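Local coordinates for protein Endonuclease/exonuclease/phosphatase (Leptotrichia buccalis C-1013-b, PDB 3TEB) that probably acts as a magnesium-dependent hydrolase of the endonuclease/exonuclease/phosphatase family, perhaps cleaving nucleic acids, at residues V11-E16 against E42-M47; E21-L26 against W63-T68; L46-I51 against F88-E93; N83-F88 against S121-V126. One frame throughout, in Å; residues are numbered along the deposited sequence.

Contact 1 of 4, residues V11-E16 against E42-M47; sequences VHAWLE and EVNQLM. With MG (magnesium ion), chain C.
The magnesium site brings Glu42 and His12 together where strand 37-46 meets the loop that follows strand 4-10. Glu42 OE2 binds the magnesium ion at 1.8 Å. The same oxygen accepts a hydrogen bond from Asn10 ND2, so metal and amide both hold it. The side chains of Glu42 and His12 lie side by side and point the same way. Glu42 OE1 sits at the edge of the imidazole, in its plane, 3.7 Å from His12 CD2. Ring and carboxylate planes are turned 73° against each other.

His12 ND1 donates to Glu16 OE2 over 2.6 Å, on the anti lone pair of that oxygen. Leu15 CB lies 3.6 Å above the ring plane, over its centre. Bond and lid together should restrict rotation of the ring. A type II turn from His12 to Leu15 brings this lid into place.

Two hydrogen bonds tie the loop to the strand. Ala13 N donates to Glu42 O at 3.0 Å. With CG anti to the carbonyl carbon (chi1 -57°), the Asn44 side chain lies against the loop, and its ND2 donates to Ala13 O. Val11 CG2 meets Val43 CG2 at 3.9 Å beside them. Asn44 O lies at the edge of the Trp14 ring.

His12 also touches Asp256, which belongs to the magnesium site as well. A metal-binding glutamate at a break in a strand of the central sheet, beside the loop after the first strand, is consistent with the DNase I-like fold.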
loop_
_atom_site.group_PDB
_atom_site.type_symbol
_atom_site.label_atom_id
_atom_site.label_comp_id
_atom_site.label_asym_id
_atom_site.label_seq_id
_atom_site.Cartn_x
_atom_site.Cartn_y
_atom_site.Cartn_z
ATOM N N VAL A 11 5.342 1.205 5.537
ATOM C CA VAL A 11 6.547 0.611 6.130
ATOM C C VAL A 11 7.388 1.564 6.965
ATOM O O VAL A 11 8.390 1.154 7.566
ATOM C CB VAL A 11 7.423 -0.116 5.089
ATOM C CG1 VAL A 11 6.806 -1.465 4.752
ATOM C CG2 VAL A 11 7.645 0.751 3.848
ATOM N N HIS A 12 6.964 2.825 7.002
ATOM C CA HIS A 12 7.664 3.878 7.717
ATOM C C HIS A 12 9.171 3.754 7.451
ATOM O O HIS A 12 9.978 3.755 8.378
ATOM C CB HIS A 12 7.327 3.781 9.210
ATOM C CG HIS A 12 7.510 5.061 9.970
ATOM N ND1 HIS A 12 8.014 5.096 11.254
ATOM C CD2 HIS A 12 7.247 6.349 9.636
ATOM C CE1 HIS A 12 8.055 6.349 11.677
ATOM N NE2 HIS A 12 7.598 7.130 10.713
ATOM N N ALA A 13 9.539 3.635 6.180
ATOM C CA ALA A 13 10.906 3.289 5.775
ATOM C C ALA A 13 12.038 4.166 6.337
ATOM O O ALA A 13 12.054 5.380 6.106
ATOM C CB ALA A 13 10.987 3.268 4.268
ATOM N N TRP A 14 12.992 3.530 7.028
ATOM C CA TRP A 14 14.215 4.170 7.563
ATOM C C TRP A 14 13.935 5.208 8.643
ATOM O O TRP A 14 14.733 6.140 8.860
ATOM C CB TRP A 14 15.084 4.813 6.474
ATOM C CG TRP A 14 15.468 3.934 5.348
ATOM C CD1 TRP A 14 15.198 4.153 4.044
ATOM C CD2 TRP A 14 16.202 2.696 5.403
ATOM N NE1 TRP A 14 15.706 3.140 3.275
ATOM C CE2 TRP A 14 16.328 2.229 4.084
ATOM C CE3 TRP A 14 16.757 1.934 6.439
ATOM C CZ2 TRP A 14 16.986 1.041 3.766
ATOM C CZ3 TRP A 14 17.417 0.751 6.116
ATOM C CH2 TRP A 14 17.527 0.322 4.791
ATOM N N LEU A 15 12.801 5.042 9.310
ATOM C CA LEU A 15 12.375 5.932 10.373
ATOM C C LEU A 15 11.959 5.073 11.554
ATOM O O LEU A 15 11.313 5.553 12.506
ATOM C CB LEU A 15 11.204 6.791 9.914
ATOM C CG LEU A 15 11.365 7.655 8.668
ATOM C CD1 LEU A 15 10.024 8.289 8.356
ATOM C CD2 LEU A 15 12.431 8.721 8.851
ATOM N N GLU A 16 12.334 3.796 11.474
ATOM C CA GLU A 16 12.042 2.842 12.520
ATOM C C GLU A 16 13.300 2.485 13.293
ATOM O O GLU A 16 14.390 2.362 12.717
ATOM C CB GLU A 16 11.393 1.589 11.934
ATOM C CG GLU A 16 9.927 1.784 11.573
ATOM C CD GLU A 16 9.027 2.019 12.799
ATOM O OE1 GLU A 16 8.940 1.117 13.677
ATOM O OE2 GLU A 16 8.400 3.105 12.884
ATOM N N GLU A 42 4.993 5.001 2.297
ATOM C CA GLU A 42 6.098 5.608 3.049
ATOM C C GLU A 42 7.384 4.802 2.764
ATOM O O GLU A 42 8.073 4.363 3.668
ATOM C CB GLU A 42 5.790 5.768 4.573
ATOM C CG GLU A 42 4.603 6.713 4.944
ATOM C CD GLU A 42 4.618 7.227 6.418
ATOM O OE1 GLU A 42 5.552 7.971 6.810
ATOM O OE2 GLU A 42 3.679 6.925 7.197
ATOM N N VAL A 43 7.669 4.585 1.488
ATOM C CA VAL A 43 8.894 3.916 1.068
ATOM C C VAL A 43 9.891 5.009 0.744
ATOM O O VAL A 43 9.634 5.827 -0.135
ATOM C CB VAL A 43 8.662 3.037 -0.181
ATOM C CG1 VAL A 43 9.971 2.536 -0.729
ATOM C CG2 VAL A 43 7.764 1.868 0.154
ATOM N N ASN A 44 11.020 5.030 1.448
ATOM C CA ASN A 44 11.961 6.155 1.355
ATOM C C ASN A 44 13.306 5.786 0.762
ATOM O O ASN A 44 13.756 4.638 0.848
ATOM C CB ASN A 44 12.192 6.805 2.731
ATOM C CG ASN A 44 10.906 7.289 3.395
ATOM O OD1 ASN A 44 10.111 8.002 2.791
ATOM N ND2 ASN A 44 10.709 6.911 4.654
ATOM N N GLN A 45 13.941 6.784 0.161
ATOM C CA GLN A 45 15.340 6.697 -0.243
ATOM C C GLN A 45 16.030 8.045 -0.019
ATOM O O GLN A 45 15.388 9.100 -0.009
ATOM C CB GLN A 45 15.454 6.285 -1.705
ATOM C CG GLN A 45 15.003 7.356 -2.707
ATOM C CD GLN A 45 15.017 6.873 -4.148
ATOM O OE1 GLN A 45 15.208 5.683 -4.425
ATOM N NE2 GLN A 45 14.819 7.800 -5.074
ATOM N N LEU A 46 17.341 8.007 0.164
ATOM C CA LEU A 46 18.106 9.227 0.377
ATOM C C LEU A 46 18.297 10.000 -0.915
ATOM O O LEU A 46 18.850 9.469 -1.871
ATOM C CB LEU A 46 19.467 8.886 0.956
ATOM C CG LEU A 46 19.485 8.620 2.447
ATOM C CD1 LEU A 46 20.696 7.767 2.803
ATOM C CD2 LEU A 46 19.506 9.934 3.199
HETATM N N MSE A 47 17.869 11.259 -0.930
HETATM C CA MSE A 47 18.001 12.095 -2.119
HETATM C C MSE A 47 19.419 12.130 -2.650
HETATM O O MSE A 47 19.641 12.349 -3.845
HETATM C CB MSE A 47 17.625 13.530 -1.820
HETATM C CG MSE A 47 16.262 13.747 -1.248
HETATM SE SE MSE A 47 16.090 15.659 -1.041
HETATM C CE MSE A 47 17.754 16.066 -0.075
HETATM MG MG MG C . 3.759 7.398 8.919
#

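Contact 2 of 4, residues E21-L26 against W63-T68; sequences EKIDIL and WVLLET
Leu26 and Leu65 meet with their side chains at about a right angle, Leu26 CD2 lying 3.7 Å from Leu65 CD2. Both have CG anti to the backbone N, and Leu65 CD2 also approaches Leu26 CG. The axes of 21-26 and 63-68 come within 9.4 Å and cross at -60°. No hydrogen bond links the two segments.

Ile23 points toward the other helix. Its CD1 reaches Val64 CG1 at 4.2 Å. Its CG2, anti to the backbone N, lies 3.9 Å from Thr68 OG1. These two side chains again cross at about a right angle.

Thr68 turns its two branches to different work. OG1 donates back to Val64 O over 3.0 Å, from above the carbonyl plane, and that oxygen also accepts from Thr68 N. CG2 lies 3.6 Å from Asp24 OD1, which is itself hydrogen-bonded to Tyr72 OH. An alanine here would probably open a gap beside Ile23 CG2 and Asp24 OD1 and leave Val64 O with one donor fewer.

Such oblique helix packing, with aliphatic side chains between, belongs to the helical layer over the outer face of a sheet in the DNase I-like sandwich.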
loop_
_atom_site.group_PDB
_atom_site.type_symbol
_atom_site.label_atom_id
_atom_site.label_comp_id
_atom_site.label_asym_id
_atom_site.label_seq_id
_atom_site.Cartn_x
_atom_site.Cartn_y
_atom_site.Cartn_z
ATOM N N GLU A 21 16.425 -5.616 11.419
ATOM C CA GLU A 21 15.669 -6.772 11.860
ATOM C C GLU A 21 14.238 -6.695 11.336
ATOM O O GLU A 21 13.678 -7.687 10.906
ATOM C CB GLU A 21 15.673 -6.897 13.376
ATOM C CG GLU A 21 15.516 -8.347 13.813
ATOM C CD GLU A 21 15.008 -8.531 15.263
ATOM O OE1 GLU A 21 15.484 -7.800 16.191
ATOM O OE2 GLU A 21 14.143 -9.445 15.464
ATOM N N LYS A 22 13.661 -5.503 11.360
ATOM C CA LYS A 22 12.295 -5.303 10.901
ATOM C C LYS A 22 12.143 -5.596 9.404
ATOM O O LYS A 22 11.199 -6.295 8.997
ATOM C CB LYS A 22 11.815 -3.898 11.260
ATOM C CG LYS A 22 11.397 -3.774 12.704
ATOM C CD LYS A 22 11.219 -2.337 13.117
ATOM C CE LYS A 22 10.635 -2.262 14.519
ATOM N NZ LYS A 22 10.717 -0.900 15.143
ATOM N N ILE A 23 13.073 -5.080 8.593
ATOM C CA ILE A 23 13.174 -5.492 7.186
ATOM C C ILE A 23 13.239 -7.018 7.101
ATOM O O ILE A 23 12.481 -7.627 6.362
ATOM C CB ILE A 23 14.397 -4.880 6.474
ATOM C CG1 ILE A 23 14.160 -3.402 6.207
ATOM C CG2 ILE A 23 14.671 -5.588 5.161
ATOM C CD1 ILE A 23 15.422 -2.646 5.856
ATOM N N ASP A 24 14.118 -7.631 7.883
ATOM C CA ASP A 24 14.269 -9.066 7.830
ATOM C C ASP A 24 12.971 -9.820 8.141
ATOM O O ASP A 24 12.638 -10.771 7.440
ATOM C CB ASP A 24 15.388 -9.518 8.746
ATOM C CG ASP A 24 15.998 -10.829 8.299
ATOM O OD1 ASP A 24 16.595 -10.844 7.189
ATOM O OD2 ASP A 24 15.884 -11.829 9.061
ATOM N N ILE A 25 12.252 -9.392 9.183
ATOM C CA ILE A 25 10.933 -9.937 9.520
ATOM C C ILE A 25 10.007 -9.855 8.305
ATOM O O ILE A 25 9.354 -10.825 7.927
ATOM C CB ILE A 25 10.216 -9.122 10.625
ATOM C CG1 ILE A 25 11.102 -8.838 11.852
ATOM C CG2 ILE A 25 8.868 -9.758 10.955
ATOM C CD1 ILE A 25 11.062 -9.857 12.919
ATOM N N LEU A 26 9.934 -8.674 7.708
ATOM C CA LEU A 26 9.058 -8.454 6.568
ATOM C C LEU A 26 9.417 -9.388 5.433
ATOM O O LEU A 26 8.554 -10.085 4.925
ATOM C CB LEU A 26 9.153 -7.001 6.115
ATOM C CG LEU A 26 8.319 -6.459 4.961
ATOM C CD1 LEU A 26 6.839 -6.840 5.061
ATOM C CD2 LEU A 26 8.509 -4.945 4.977
ATOM N N TRP A 63 13.909 -1.614 -2.582
ATOM C CA TRP A 63 14.980 -2.338 -3.228
ATOM C C TRP A 63 15.732 -3.215 -2.228
ATOM O O TRP A 63 16.016 -4.378 -2.510
ATOM C CB TRP A 63 15.915 -1.359 -3.910
ATOM C CG TRP A 63 17.048 -2.000 -4.592
ATOM C CD1 TRP A 63 18.349 -1.979 -4.196
ATOM C CD2 TRP A 63 17.005 -2.767 -5.802
ATOM N NE1 TRP A 63 19.129 -2.681 -5.082
ATOM C CE2 TRP A 63 18.333 -3.176 -6.081
ATOM C CE3 TRP A 63 15.973 -3.151 -6.681
ATOM C CZ2 TRP A 63 18.665 -3.955 -7.202
ATOM C CZ3 TRP A 63 16.299 -3.930 -7.803
ATOM C CH2 TRP A 63 17.644 -4.321 -8.051
ATOM N N VAL A 64 16.037 -2.672 -1.053
ATOM C CA VAL A 64 16.699 -3.457 -0.006
ATOM C C VAL A 64 15.822 -4.652 0.388
ATOM O O VAL A 64 16.298 -5.787 0.475
ATOM C CB VAL A 64 17.048 -2.598 1.245
ATOM C CG1 VAL A 64 17.614 -3.472 2.359
ATOM C CG2 VAL A 64 18.021 -1.483 0.868
ATOM N N LEU A 65 14.538 -4.389 0.601
ATOM C CA LEU A 65 13.581 -5.439 0.920
ATOM C C LEU A 65 13.694 -6.591 -0.067
ATOM O O LEU A 65 13.881 -7.745 0.322
ATOM C CB LEU A 65 12.161 -4.886 0.897
ATOM C CG LEU A 65 11.048 -5.884 1.184
ATOM C CD1 LEU A 65 11.414 -6.796 2.350
ATOM C CD2 LEU A 65 9.810 -5.103 1.518
ATOM N N LEU A 66 13.589 -6.248 -1.344
ATOM C CA LEU A 66 13.740 -7.192 -2.423
ATOM C C LEU A 66 15.045 -7.992 -2.380
ATOM O O LEU A 66 15.018 -9.211 -2.552
ATOM C CB LEU A 66 13.620 -6.472 -3.757
ATOM C CG LEU A 66 13.070 -7.400 -4.839
ATOM C CD1 LEU A 66 11.567 -7.497 -4.690
ATOM C CD2 LEU A 66 13.458 -6.917 -6.237
ATOM N N GLU A 67 16.179 -7.325 -2.169
ATOM C CA GLU A 67 17.451 -8.045 -2.095
ATOM C C GLU A 67 17.506 -8.989 -0.907
ATOM O O GLU A 67 18.110 -10.056 -0.986
ATOM C CB GLU A 67 18.643 -7.096 -2.100
ATOM C CG GLU A 67 19.157 -6.835 -3.509
ATOM C CD GLU A 67 20.391 -5.908 -3.575
ATOM O OE1 GLU A 67 20.879 -5.670 -4.711
ATOM O OE2 GLU A 67 20.874 -5.415 -2.521
ATOM N N THR A 68 16.857 -8.595 0.186
ATOM C CA THR A 68 16.738 -9.445 1.372
ATOM C C THR A 68 15.800 -10.607 1.089
ATOM O O THR A 68 16.040 -11.724 1.520
ATOM C CB THR A 68 16.214 -8.656 2.586
ATOM O OG1 THR A 68 17.045 -7.512 2.799
ATOM C CG2 THR A 68 16.215 -9.515 3.846
#

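Contact 3 of 4, residues L46-I51 against F88-E93; sequences LMNNKI and FGKYNE
Met47, present as selenomethionine, wraps round the carbonyl of Lys90 with both backbone and side chain. Met47 N donates to Lys90 O over 3.1 Å in a nearly straight bond. The side chain leaves with CG anti to the carbonyl carbon (chi1 -56°), which puts CG over toward Asn92, 3.3 Å from Asn92 ND2. It runs on extended to the selenium and then bends. The bend at chi3, -51°, places CE 3.7 Å from Lys90 CB and close to Lys90 CG. Met47 and Lys90 thus cross at about a right angle, as do Met47 and Asn92.

Lys90 stays extended along its aliphatic part and bends at chi4. Its end leads away from 46-51, so its methylenes make the contact. Asn48 ND2 approaches Lys90 CD at 4.2 Å.

Leu46 and Tyr91 form an antiparallel non-hydrogen-bonded pair with CA atoms 4.6 Å apart. This pair lies at the end of the ladder between strands 37-46 and 91-99, neighbours in the mixed sheet of the DNase I-like core. From Leu46 the chain enters a type I turn that ends at Asn49.

The two side chains start apart, but their outer parts converge. Leu46 CG and CD2 each lie 3.8 Å from Tyr91 CE1, and the two side chains cross obliquely. Leu46 N is at the edge of the ring, in its plane, nearest Tyr91 CD1. Asn92 OD1 also accepts a weak hydrogen bond from Gln45 NE2, which may help orient the amide.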
loop_
_atom_site.group_PDB
_atom_site.type_symbol
_atom_site.label_atom_id
_atom_site.label_comp_id
_atom_site.label_asym_id
_atom_site.label_seq_id
_atom_site.Cartn_x
_atom_site.Cartn_y
_atom_site.Cartn_z
ATOM N N LEU A 46 17.341 8.007 0.164
ATOM C CA LEU A 46 18.106 9.227 0.377
ATOM C C LEU A 46 18.297 10.000 -0.915
ATOM O O LEU A 46 18.850 9.469 -1.871
ATOM C CB LEU A 46 19.467 8.886 0.956
ATOM C CG LEU A 46 19.485 8.620 2.447
ATOM C CD1 LEU A 46 20.696 7.767 2.803
ATOM C CD2 LEU A 46 19.506 9.934 3.199
HETATM N N MSE A 47 17.869 11.259 -0.930
HETATM C CA MSE A 47 18.001 12.095 -2.119
HETATM C C MSE A 47 19.419 12.130 -2.650
HETATM O O MSE A 47 19.641 12.349 -3.845
HETATM C CB MSE A 47 17.625 13.530 -1.820
HETATM C CG MSE A 47 16.262 13.747 -1.248
HETATM SE SE MSE A 47 16.090 15.659 -1.041
HETATM C CE MSE A 47 17.754 16.066 -0.075
ATOM N N ASN A 48 20.382 11.943 -1.756
ATOM C CA ASN A 48 21.766 12.130 -2.135
ATOM C C ASN A 48 22.517 10.886 -2.593
ATOM O O ASN A 48 23.594 11.017 -3.158
ATOM C CB ASN A 48 22.517 12.908 -1.058
ATOM C CG ASN A 48 22.300 14.400 -1.170
ATOM O OD1 ASN A 48 22.013 14.917 -2.240
ATOM N ND2 ASN A 48 22.450 15.101 -0.065
ATOM N N ASN A 49 21.931 9.705 -2.392
ATOM C CA ASN A 49 22.515 8.444 -2.862
ATOM C C ASN A 49 22.553 8.327 -4.383
ATOM O O ASN A 49 21.808 9.029 -5.052
ATOM C CB ASN A 49 21.753 7.265 -2.266
ATOM C CG ASN A 49 22.200 6.940 -0.847
ATOM O OD1 ASN A 49 22.890 7.734 -0.207
ATOM N ND2 ASN A 49 21.805 5.765 -0.348
ATOM N N LYS A 50 23.420 7.470 -4.933
ATOM C CA LYS A 50 23.496 7.276 -6.402
ATOM C C LYS A 50 22.284 6.535 -6.917
ATOM O O LYS A 50 21.777 5.620 -6.261
ATOM C CB LYS A 50 24.717 6.459 -6.854
ATOM C CG LYS A 50 26.067 6.980 -6.439
ATOM C CD LYS A 50 26.653 7.966 -7.453
ATOM C CE LYS A 50 28.095 8.395 -7.070
ATOM N NZ LYS A 50 28.590 9.482 -7.968
ATOM N N ILE A 51 21.847 6.913 -8.111
ATOM C CA ILE A 51 20.914 6.086 -8.852
ATOM C C ILE A 51 21.483 4.667 -9.057
ATOM O O ILE A 51 22.655 4.506 -9.378
ATOM C CB ILE A 51 20.508 6.761 -10.189
ATOM C CG1 ILE A 51 19.174 7.474 -10.022
ATOM C CG2 ILE A 51 20.313 5.756 -11.288
ATOM C CD1 ILE A 51 19.309 8.904 -9.695
ATOM N N PHE A 88 10.630 13.176 5.142
ATOM C CA PHE A 88 11.289 13.431 6.401
ATOM C C PHE A 88 12.784 13.514 6.141
ATOM O O PHE A 88 13.313 12.754 5.336
ATOM C CB PHE A 88 10.975 12.295 7.382
ATOM C CG PHE A 88 9.548 12.291 7.863
ATOM C CD1 PHE A 88 9.159 13.096 8.937
ATOM C CD2 PHE A 88 8.587 11.496 7.239
ATOM C CE1 PHE A 88 7.826 13.103 9.386
ATOM C CE2 PHE A 88 7.255 11.496 7.678
ATOM C CZ PHE A 88 6.876 12.306 8.748
ATOM N N GLY A 89 13.454 14.449 6.805
ATOM C CA GLY A 89 14.902 14.597 6.692
ATOM C C GLY A 89 15.325 14.929 5.282
ATOM O O GLY A 89 14.878 15.916 4.704
ATOM N N LYS A 90 16.183 14.088 4.728
ATOM C CA LYS A 90 16.587 14.216 3.342
ATOM C C LYS A 90 16.174 12.978 2.548
ATOM O O LYS A 90 16.962 12.438 1.770
ATOM C CB LYS A 90 18.098 14.445 3.243
ATOM C CG LYS A 90 18.566 15.850 3.639
ATOM C CD LYS A 90 20.035 16.045 3.299
ATOM C CE LYS A 90 20.434 17.510 3.241
ATOM N NZ LYS A 90 21.296 17.919 4.400
ATOM N N TYR A 91 14.934 12.531 2.747
ATOM C CA TYR A 91 14.398 11.401 1.993
ATOM C C TYR A 91 13.440 11.804 0.861
ATOM O O TYR A 91 12.757 12.831 0.935
ATOM C CB TYR A 91 13.656 10.436 2.918
ATOM C CG TYR A 91 14.515 9.739 3.923
ATOM C CD1 TYR A 91 15.545 8.892 3.526
ATOM C CD2 TYR A 91 14.282 9.898 5.278
ATOM C CE1 TYR A 91 16.343 8.239 4.467
ATOM C CE2 TYR A 91 15.065 9.256 6.220
ATOM C CZ TYR A 91 16.096 8.427 5.813
ATOM O OH TYR A 91 16.868 7.784 6.762
ATOM N N ASN A 92 13.400 10.981 -0.181
ATOM C CA ASN A 92 12.286 10.989 -1.104
ATOM C C ASN A 92 11.255 10.019 -0.551
ATOM O O ASN A 92 11.589 8.882 -0.189
ATOM C CB ASN A 92 12.710 10.544 -2.513
ATOM C CG ASN A 92 13.733 11.483 -3.173
ATOM O OD1 ASN A 92 14.607 11.015 -3.918
ATOM N ND2 ASN A 92 13.625 12.797 -2.920
ATOM N N GLU A 93 10.011 10.464 -0.464
ATOM C CA GLU A 93 8.935 9.599 0.002
ATOM C C GLU A 93 8.120 9.126 -1.191
ATOM O O GLU A 93 7.770 9.925 -2.058
ATOM C CB GLU A 93 8.044 10.338 1.006
ATOM C CG GLU A 93 7.159 9.407 1.824
ATOM C CD GLU A 93 6.453 10.097 3.004
ATOM O OE1 GLU A 93 5.183 10.088 3.025
ATOM O OE2 GLU A 93 7.156 10.635 3.907
#

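Contact 4 of 4, residues N83-F88 against S121-V126; sequences NSHIGF and SARRIV
Ser84 and Arg124 bring the two backbones closest, with CA atoms 4.9 Å apart, and every hydrogen bond between the segments uses a side chain. Arg124 N donates to Ser84 OG at 3.1 Å. The side chain of Arg124 starts with CG anti to the backbone N (chi1 -167°), then bends at chi2 and chi3 to curl round Asn83 O. Arg124 NE meets that oxygen at 2.9 Å, nearly along the C=O axis, with the oxygen in the guanidinium plane. Arg124 NH2 adds a weak bond at 3.5 Å. An alanine in its place would probably deprive Asn83 O of both these donors, while the backbone bond to Ser84 OG could remain.

His85 points toward 121-126. Its ND1 donates to Ala122 O over 2.8 Å, and the bond lies in the ring plane and in the carbonyl plane. At the ring edge, His85 CE1 lies 3.5 Å from Arg123 NE, with ring and guanidinium turned 56° apart. Arg123 is held elsewhere, through NE to Ile120 O and through NH1 to His143 O.

Strand 78-84 is outermost in its sheet and pairs with 91-99, where Ser84 and His85 face Glu93 in a classic beta bulge. Strand 124-132 belongs to the other large sheet and pairs with 105-110. The contact therefore joins edge strand 78-84 to strand 124-132 across the two sheets of the sandwich.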
loop_
_atom_site.group_PDB
_atom_site.type_symbol
_atom_site.label_atom_id
_atom_site.label_comp_id
_atom_site.label_asym_id
_atom_site.label_seq_id
_atom_site.Cartn_x
_atom_site.Cartn_y
_atom_site.Cartn_z
ATOM N N ASN A 83 8.377 8.154 -6.675
ATOM C CA ASN A 83 8.594 9.211 -5.686
ATOM C C ASN A 83 7.386 10.143 -5.633
ATOM O O ASN A 83 6.790 10.411 -6.676
ATOM C CB ASN A 83 9.903 9.949 -6.015
ATOM C CG ASN A 83 9.947 11.372 -5.486
ATOM O OD1 ASN A 83 10.185 11.614 -4.306
ATOM N ND2 ASN A 83 9.749 12.328 -6.381
ATOM N N SER A 84 7.013 10.608 -4.436
ATOM C CA SER A 84 5.893 11.558 -4.274
ATOM C C SER A 84 6.365 12.970 -4.030
ATOM O O SER A 84 5.998 13.884 -4.772
ATOM C CB SER A 84 4.972 11.187 -3.113
ATOM O OG SER A 84 4.209 10.034 -3.400
ATOM N N HIS A 85 7.152 13.141 -2.969
ATOM C CA HIS A 85 7.603 14.448 -2.513
ATOM C C HIS A 85 8.842 14.295 -1.620
ATOM O O HIS A 85 9.177 13.184 -1.194
ATOM C CB HIS A 85 6.481 15.138 -1.734
ATOM C CG HIS A 85 5.950 14.327 -0.589
ATOM N ND1 HIS A 85 4.688 13.776 -0.587
ATOM C CD2 HIS A 85 6.513 13.968 0.589
ATOM C CE1 HIS A 85 4.496 13.116 0.543
ATOM N NE2 HIS A 85 5.590 13.217 1.275
ATOM N N ILE A 86 9.517 15.412 -1.347
ATOM C CA ILE A 86 10.561 15.482 -0.325
ATOM C C ILE A 86 9.973 15.143 1.049
ATOM O O ILE A 86 9.035 15.777 1.499
ATOM C CB ILE A 86 11.226 16.880 -0.318
ATOM C CG1 ILE A 86 12.102 17.047 -1.563
ATOM C CG2 ILE A 86 12.056 17.079 0.928
ATOM C CD1 ILE A 86 12.303 18.489 -1.981
ATOM N N GLY A 87 10.519 14.140 1.715
ATOM C CA GLY A 87 9.876 13.633 2.915
ATOM C C GLY A 87 10.410 14.126 4.243
ATOM O O GLY A 87 10.583 15.325 4.468
ATOM N N PHE A 88 10.630 13.176 5.142
ATOM C CA PHE A 88 11.289 13.431 6.401
ATOM C C PHE A 88 12.784 13.514 6.141
ATOM O O PHE A 88 13.313 12.754 5.336
ATOM C CB PHE A 88 10.975 12.295 7.382
ATOM C CG PHE A 88 9.548 12.291 7.863
ATOM C CD1 PHE A 88 9.159 13.096 8.937
ATOM C CD2 PHE A 88 8.587 11.496 7.239
ATOM C CE1 PHE A 88 7.826 13.103 9.386
ATOM C CE2 PHE A 88 7.255 11.496 7.678
ATOM C CZ PHE A 88 6.876 12.306 8.748
ATOM N N SER A 121 1.706 17.421 0.731
ATOM C CA SER A 121 0.436 16.856 0.296
ATOM C C SER A 121 0.380 16.363 -1.160
ATOM O O SER A 121 -0.643 15.835 -1.587
ATOM C CB SER A 121 -0.716 17.806 0.603
ATOM O OG SER A 121 -0.520 19.025 -0.060
ATOM N N ALA A 122 1.468 16.505 -1.908
ATOM C CA ALA A 122 1.559 15.913 -3.242
ATOM C C ALA A 122 1.729 14.408 -3.131
ATOM O O ALA A 122 2.677 13.938 -2.521
ATOM C CB ALA A 122 2.716 16.511 -4.003
ATOM N N ARG A 123 0.816 13.641 -3.710
ATOM C CA ARG A 123 0.891 12.185 -3.584
ATOM C C ARG A 123 0.800 11.489 -4.918
ATOM O O ARG A 123 -0.182 11.626 -5.628
ATOM C CB ARG A 123 -0.220 11.665 -2.677
ATOM C CG ARG A 123 -0.279 12.318 -1.320
ATOM C CD ARG A 123 0.914 11.921 -0.498
ATOM N NE ARG A 123 1.025 12.740 0.702
ATOM C CZ ARG A 123 0.655 12.342 1.914
ATOM N NH1 ARG A 123 0.155 11.125 2.097
ATOM N NH2 ARG A 123 0.791 13.160 2.946
ATOM N N ARG A 124 1.831 10.736 -5.252
ATOM C CA ARG A 124 1.876 9.970 -6.487
ATOM C C ARG A 124 1.375 8.537 -6.186
ATOM O O ARG A 124 1.621 8.000 -5.106
ATOM C CB ARG A 124 3.311 9.979 -7.021
ATOM C CG ARG A 124 3.531 9.506 -8.432
ATOM C CD ARG A 124 3.985 10.596 -9.395
ATOM N NE ARG A 124 5.331 11.063 -9.120
ATOM C CZ ARG A 124 6.080 11.785 -9.957
ATOM N NH1 ARG A 124 5.625 12.118 -11.146
ATOM N NH2 ARG A 124 7.299 12.184 -9.596
ATOM N N ILE A 125 0.652 7.940 -7.132
ATOM C CA ILE A 125 0.141 6.576 -6.997
ATOM C C ILE A 125 0.900 5.637 -7.929
ATOM O O ILE A 125 1.361 6.040 -8.993
ATOM C CB ILE A 125 -1.348 6.544 -7.361
ATOM C CG1 ILE A 125 -2.137 7.574 -6.532
ATOM C CG2 ILE A 125 -1.918 5.165 -7.205
ATOM C CD1 ILE A 125 -2.331 7.223 -5.028
ATOM N N VAL A 126 1.053 4.386 -7.533
ATOM C CA VAL A 126 1.634 3.405 -8.432
ATOM C C VAL A 126 0.581 2.372 -8.779
ATOM O O VAL A 126 -0.020 1.767 -7.879
ATOM C CB VAL A 126 2.859 2.714 -7.827
ATOM C CG1 VAL A 126 3.355 1.607 -8.729
ATOM C CG2 VAL A 126 3.941 3.712 -7.661
#

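Contacts 1, 3 and 4 all reach the mixed sheet that holds strands 78-84, 91-99 and 37-46 in that order. Contacts 1 and 3 share Leu46 and Met47, and their centres lie 9 Å apart. Contacts 3 and 4 share Phe88, with centres 12 Å apart. Contact 2 lies in the helices on one side, 12 Å from contact 1 and 22 Å from contact 4, centre to centre. Along the chain the segments of contacts 1 and 2 alternate, and contact 4 follows both. The magnesium-binding strand 37-46 thus has strand 91-99 as a neighbour, with edge strand 78-84 beyond it, and Ile23 and Leu26 of contact 2 pack on Trp14 and Val11 of contact 1.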